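Local coordinates for protein endo-beta-1,4-glucanase (cellulase B) (Bacillus halodurans, PDB 4V2X) that probably hydrolyses beta-1,4-linked glucans as a glycoside hydrolase family 5 endoglucanase, joining a catalytic module to Ig-like and CBM46 modules, at residues Val271-Phe279 with Asn292-Phe301. Residues are numbered along the deposited sequence; the frame is centred on the assembly and turned at random.
Sequences VHYYGFWPF and NSKQEIIEAF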
loop_
_atom_site.group_PDB
_atom_site.type_symbol
_atom_site.label_atom_id
_atom_site.label_comp_id
_atom_site.label_asym_id
_atom_site.label_seq_id
_atom_site.Cartn_x
_atom_site.Cartn_y
_atom_site.Cartn_z
ATOM N N VAL A 271 -3.181 -16.583 9.739
ATOM C CA VAL A 271 -1.766 -16.588 10.070
ATOM C C VAL A 271 -1.416 -18.016 10.472
ATOM O O VAL A 271 -2.313 -18.829 10.718
ATOM C CB VAL A 271 -1.423 -15.604 11.214
ATOM C CG1 VAL A 271 -1.722 -14.169 10.789
ATOM C CG2 VAL A 271 -2.159 -15.953 12.502
ATOM N N HIS A 272 -0.123 -18.321 10.516
ATOM C CA HIS A 272 0.374 -19.612 10.985
ATOM C C HIS A 272 1.310 -19.376 12.162
ATOM O O HIS A 272 1.812 -18.259 12.352
ATOM C CB HIS A 272 1.141 -20.331 9.893
ATOM C CG HIS A 272 0.305 -20.713 8.714
ATOM N ND1 HIS A 272 0.846 -21.262 7.577
ATOM C CD2 HIS A 272 -1.031 -20.645 8.503
ATOM C CE1 HIS A 272 -0.120 -21.509 6.708
ATOM N NE2 HIS A 272 -1.268 -21.142 7.245
ATOM N N TYR A 273 1.568 -20.418 12.949
ATOM C CA TYR A 273 2.431 -20.257 14.117
ATOM C C TYR A 273 3.095 -21.562 14.522
ATOM O O TYR A 273 2.421 -22.569 14.738
ATOM C CB TYR A 273 1.652 -19.679 15.310
ATOM C CG TYR A 273 2.576 -19.226 16.416
ATOM C CD1 TYR A 273 3.348 -18.077 16.272
ATOM C CD2 TYR A 273 2.715 -19.966 17.584
ATOM C CE1 TYR A 273 4.222 -17.665 17.269
ATOM C CE2 TYR A 273 3.578 -19.563 18.582
ATOM C CZ TYR A 273 4.331 -18.417 18.425
ATOM O OH TYR A 273 5.202 -18.028 19.413
ATOM N N TYR A 274 4.423 -21.528 14.612
ATOM C CA TYR A 274 5.210 -22.723 14.898
ATOM C C TYR A 274 6.144 -22.574 16.114
ATOM O O TYR A 274 7.032 -23.394 16.329
ATOM C CB TYR A 274 5.966 -23.150 13.642
ATOM C CG TYR A 274 5.053 -23.839 12.655
ATOM C CD1 TYR A 274 4.794 -25.198 12.761
ATOM C CD2 TYR A 274 4.440 -23.133 11.625
ATOM C CE1 TYR A 274 3.951 -25.841 11.869
ATOM C CE2 TYR A 274 3.595 -23.768 10.729
ATOM C CZ TYR A 274 3.363 -25.124 10.853
ATOM O OH TYR A 274 2.541 -25.789 9.972
ATOM N N GLY A 275 5.888 -21.559 16.930
ATOM C CA GLY A 275 6.587 -21.375 18.203
ATOM C C GLY A 275 7.792 -20.464 18.095
ATOM O O GLY A 275 8.347 -20.260 17.009
ATOM N N PHE A 276 8.197 -19.913 19.237
ATOM C CA PHE A 276 9.436 -19.146 19.350
ATOM C C PHE A 276 10.560 -19.980 18.754
ATOM O O PHE A 276 10.775 -21.132 19.144
ATOM C CB PHE A 276 9.687 -18.808 20.817
ATOM C CG PHE A 276 11.029 -18.181 21.100
ATOM C CD1 PHE A 276 11.373 -16.943 20.568
ATOM C CD2 PHE A 276 11.937 -18.814 21.946
ATOM C CE1 PHE A 276 12.598 -16.366 20.854
ATOM C CE2 PHE A 276 13.158 -18.235 22.236
ATOM C CZ PHE A 276 13.491 -17.010 21.686
ATOM N N TRP A 277 11.252 -19.419 17.770
ATOM C CA TRP A 277 12.078 -20.242 16.895
ATOM C C TRP A 277 13.089 -21.146 17.623
ATOM O O TRP A 277 13.130 -22.353 17.370
ATOM C CB TRP A 277 12.752 -19.400 15.798
ATOM C CG TRP A 277 13.610 -20.230 14.945
ATOM C CD1 TRP A 277 13.210 -21.124 13.979
ATOM C CD2 TRP A 277 15.031 -20.302 14.991
ATOM N NE1 TRP A 277 14.305 -21.741 13.433
ATOM C CE2 TRP A 277 15.435 -21.254 14.034
ATOM C CE3 TRP A 277 16.008 -19.651 15.752
ATOM C CZ2 TRP A 277 16.776 -21.559 13.807
ATOM C CZ3 TRP A 277 17.332 -19.956 15.526
ATOM C CH2 TRP A 277 17.703 -20.903 14.570
ATOM N N PRO A 278 13.897 -20.582 18.537
ATOM C CA PRO A 278 14.901 -21.446 19.171
ATOM C C PRO A 278 14.323 -22.609 19.970
ATOM O O PRO A 278 14.896 -23.704 19.964
ATOM C CB PRO A 278 15.664 -20.490 20.095
ATOM C CG PRO A 278 15.451 -19.143 19.507
ATOM C CD PRO A 278 14.085 -19.165 18.892
ATOM N N PHE A 279 13.217 -22.369 20.670
ATOM C CA PHE A 279 12.545 -23.447 21.381
ATOM C C PHE A 279 11.980 -24.456 20.389
ATOM O O PHE A 279 12.104 -25.665 20.578
ATOM C CB PHE A 279 11.414 -22.913 22.266
ATOM C CG PHE A 279 10.561 -23.992 22.860
ATOM C CD1 PHE A 279 11.067 -24.833 23.847
ATOM C CD2 PHE A 279 9.254 -24.190 22.428
ATOM C CE1 PHE A 279 10.285 -25.841 24.389
ATOM C CE2 PHE A 279 8.469 -25.197 22.969
ATOM C CZ PHE A 279 8.985 -26.028 23.948
ATOM N N ASN A 292 10.496 -16.562 27.036
ATOM C CA ASN A 292 10.552 -16.112 25.654
ATOM C C ASN A 292 9.465 -16.748 24.785
ATOM O O ASN A 292 8.822 -16.049 23.999
ATOM C CB ASN A 292 11.937 -16.333 25.061
ATOM C CG ASN A 292 12.933 -15.309 25.551
ATOM O OD1 ASN A 292 12.998 -14.203 25.024
ATOM N ND2 ASN A 292 13.685 -15.652 26.586
ATOM N N SER A 293 9.241 -18.050 24.938
ATOM C CA SER A 293 8.190 -18.728 24.169
ATOM C C SER A 293 6.800 -18.271 24.616
ATOM O O SER A 293 5.911 -18.092 23.797
ATOM C CB SER A 293 8.312 -20.243 24.290
ATOM O OG SER A 293 9.468 -20.711 23.613
ATOM N N LYS A 294 6.630 -18.058 25.918
ATOM C CA LYS A 294 5.350 -17.605 26.456
ATOM C C LYS A 294 5.038 -16.192 25.983
ATOM O O LYS A 294 3.929 -15.911 25.525
ATOM C CB LYS A 294 5.358 -17.652 27.984
ATOM C CG LYS A 294 5.297 -19.060 28.548
ATOM C CD LYS A 294 5.531 -19.089 30.047
ATOM C CE LYS A 294 5.537 -20.515 30.564
ATOM N NZ LYS A 294 6.016 -20.571 31.972
ATOM N N GLN A 295 6.024 -15.304 26.081
ATOM C CA GLN A 295 5.813 -13.912 25.696
ATOM C C GLN A 295 5.594 -13.743 24.206
ATOM O O GLN A 295 4.830 -12.862 23.794
ATOM C CB GLN A 295 6.971 -13.023 26.168
ATOM C CG GLN A 295 6.928 -12.746 27.661
ATOM C CD GLN A 295 5.592 -12.167 28.107
ATOM O OE1 GLN A 295 5.053 -11.259 27.470
ATOM N NE2 GLN A 295 5.045 -12.701 29.197
ATOM N N GLU A 296 6.246 -14.564 23.386
ATOM C CA GLU A 296 6.011 -14.461 21.949
ATOM C C GLU A 296 4.548 -14.756 21.615
ATOM O O GLU A 296 3.946 -14.068 20.789
ATOM C CB GLU A 296 6.923 -15.368 21.127
ATOM C CG GLU A 296 6.798 -15.059 19.642
ATOM C CD GLU A 296 7.699 -15.889 18.763
ATOM O OE1 GLU A 296 7.249 -16.965 18.314
ATOM O OE2 GLU A 296 8.837 -15.450 18.488
ATOM N N ILE A 297 3.998 -15.792 22.240
ATOM C CA ILE A 297 2.598 -16.164 22.041
ATOM C C ILE A 297 1.660 -15.036 22.465
ATOM O O ILE A 297 0.762 -14.647 21.716
ATOM C CB ILE A 297 2.259 -17.468 22.805
ATOM C CG1 ILE A 297 2.878 -18.661 22.072
ATOM C CG2 ILE A 297 0.753 -17.669 22.939
ATOM C CD1 ILE A 297 2.972 -19.916 22.919
ATOM N N ILE A 298 1.884 -14.499 23.660
ATOM C CA ILE A 298 1.032 -13.429 24.166
ATOM C C ILE A 298 1.113 -12.211 23.248
ATOM O O ILE A 298 0.086 -11.677 22.845
ATOM C CB ILE A 298 1.375 -13.056 25.631
ATOM C CG1 ILE A 298 1.002 -14.214 26.566
ATOM C CG2 ILE A 298 0.639 -11.792 26.053
ATOM C CD1 ILE A 298 1.616 -14.116 27.948
ATOM N N GLU A 299 2.326 -11.793 22.899
ATOM C CA GLU A 299 2.512 -10.581 22.099
ATOM C C GLU A 299 1.941 -10.752 20.705
ATOM O O GLU A 299 1.221 -9.880 20.212
ATOM C CB GLU A 299 3.991 -10.201 22.017
ATOM C CG GLU A 299 4.557 -9.715 23.340
ATOM C CD GLU A 299 6.064 -9.516 23.318
ATOM O OE1 GLU A 299 6.718 -9.826 22.295
ATOM O OE2 GLU A 299 6.598 -9.046 24.345
ATOM N N ALA A 300 2.260 -11.874 20.073
ATOM C CA ALA A 300 1.798 -12.136 18.714
ATOM C C ALA A 300 0.278 -12.190 18.640
ATOM O O ALA A 300 -0.341 -11.542 17.798
ATOM C CB ALA A 300 2.403 -13.425 18.183
ATOM N N PHE A 301 -0.341 -12.948 19.529
ATOM C CA PHE A 301 -1.773 -13.099 19.436
ATOM C C PHE A 301 -2.524 -11.912 20.015
ATOM O O PHE A 301 -3.645 -11.665 19.621
ATOM C CB PHE A 301 -2.191 -14.476 19.936
ATOM C CG PHE A 301 -1.709 -15.564 19.023
ATOM C CD1 PHE A 301 -2.260 -15.698 17.756
ATOM C CD2 PHE A 301 -0.643 -16.381 19.377
ATOM C CE1 PHE A 301 -1.797 -16.655 16.880
ATOM C CE2 PHE A 301 -0.166 -17.340 18.501
ATOM C CZ PHE A 301 -0.750 -17.485 17.254
HETATM O O HOH W 1 6.197 -19.597 21.439
HETATM O O HOH W 2 7.491 -17.715 15.623
HETATM O O HOH W 3 10.572 -16.806 16.830
#
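Tyr273 and Glu296 meet where the sixth strand of the eight-stranded parallel beta/alpha barrel runs antiparallel to helix 291-309, which comes after the short helix 277-281. Tyr273 OH donates to Glu296 OE1 at 2.6 Å, into the anti lone pair of that oxygen, the one turned away from OE2, and the carboxylate stands 79° to the phenol plane. One face of the Tyr273 ring receives the edge of Phe301, a T-shaped pair with centroids 5.3 Å apart; Gly275 N lies over the opposite face, and Ile297 CG1 comes within 3.7 Å of Tyr273 CE2. Replacing Tyr273 by an alanine would probably leave Glu296 OE1 without its phenol donor and open a gap beside Phe301 and Ile297. Beyond the strand, Phe276, at the N-cap of helix 277-281, has CG anti to the backbone N (chi1 172°), which sets its ring between Pro278 CD and Asn292 CB, the latter a CH-pi contact 3.9 Å from the ring centroid. Glu296 OE2 lies in plane at the edge of that ring. One water links Glu296 OE1 to Gly275 O in the loop, and another links Glu296 OE2 to Trp277 N at the start of the short helix. Farther out, Leu317 of the next barrel strand touches both Tyr273 and Phe301, while Phe343 of helix 334-350 touches Ile297 and Leu344 touches Phe301. A third water donates to Tyr273 OH and Ser293 O and accepts from Phe276 N at 3.0 Å.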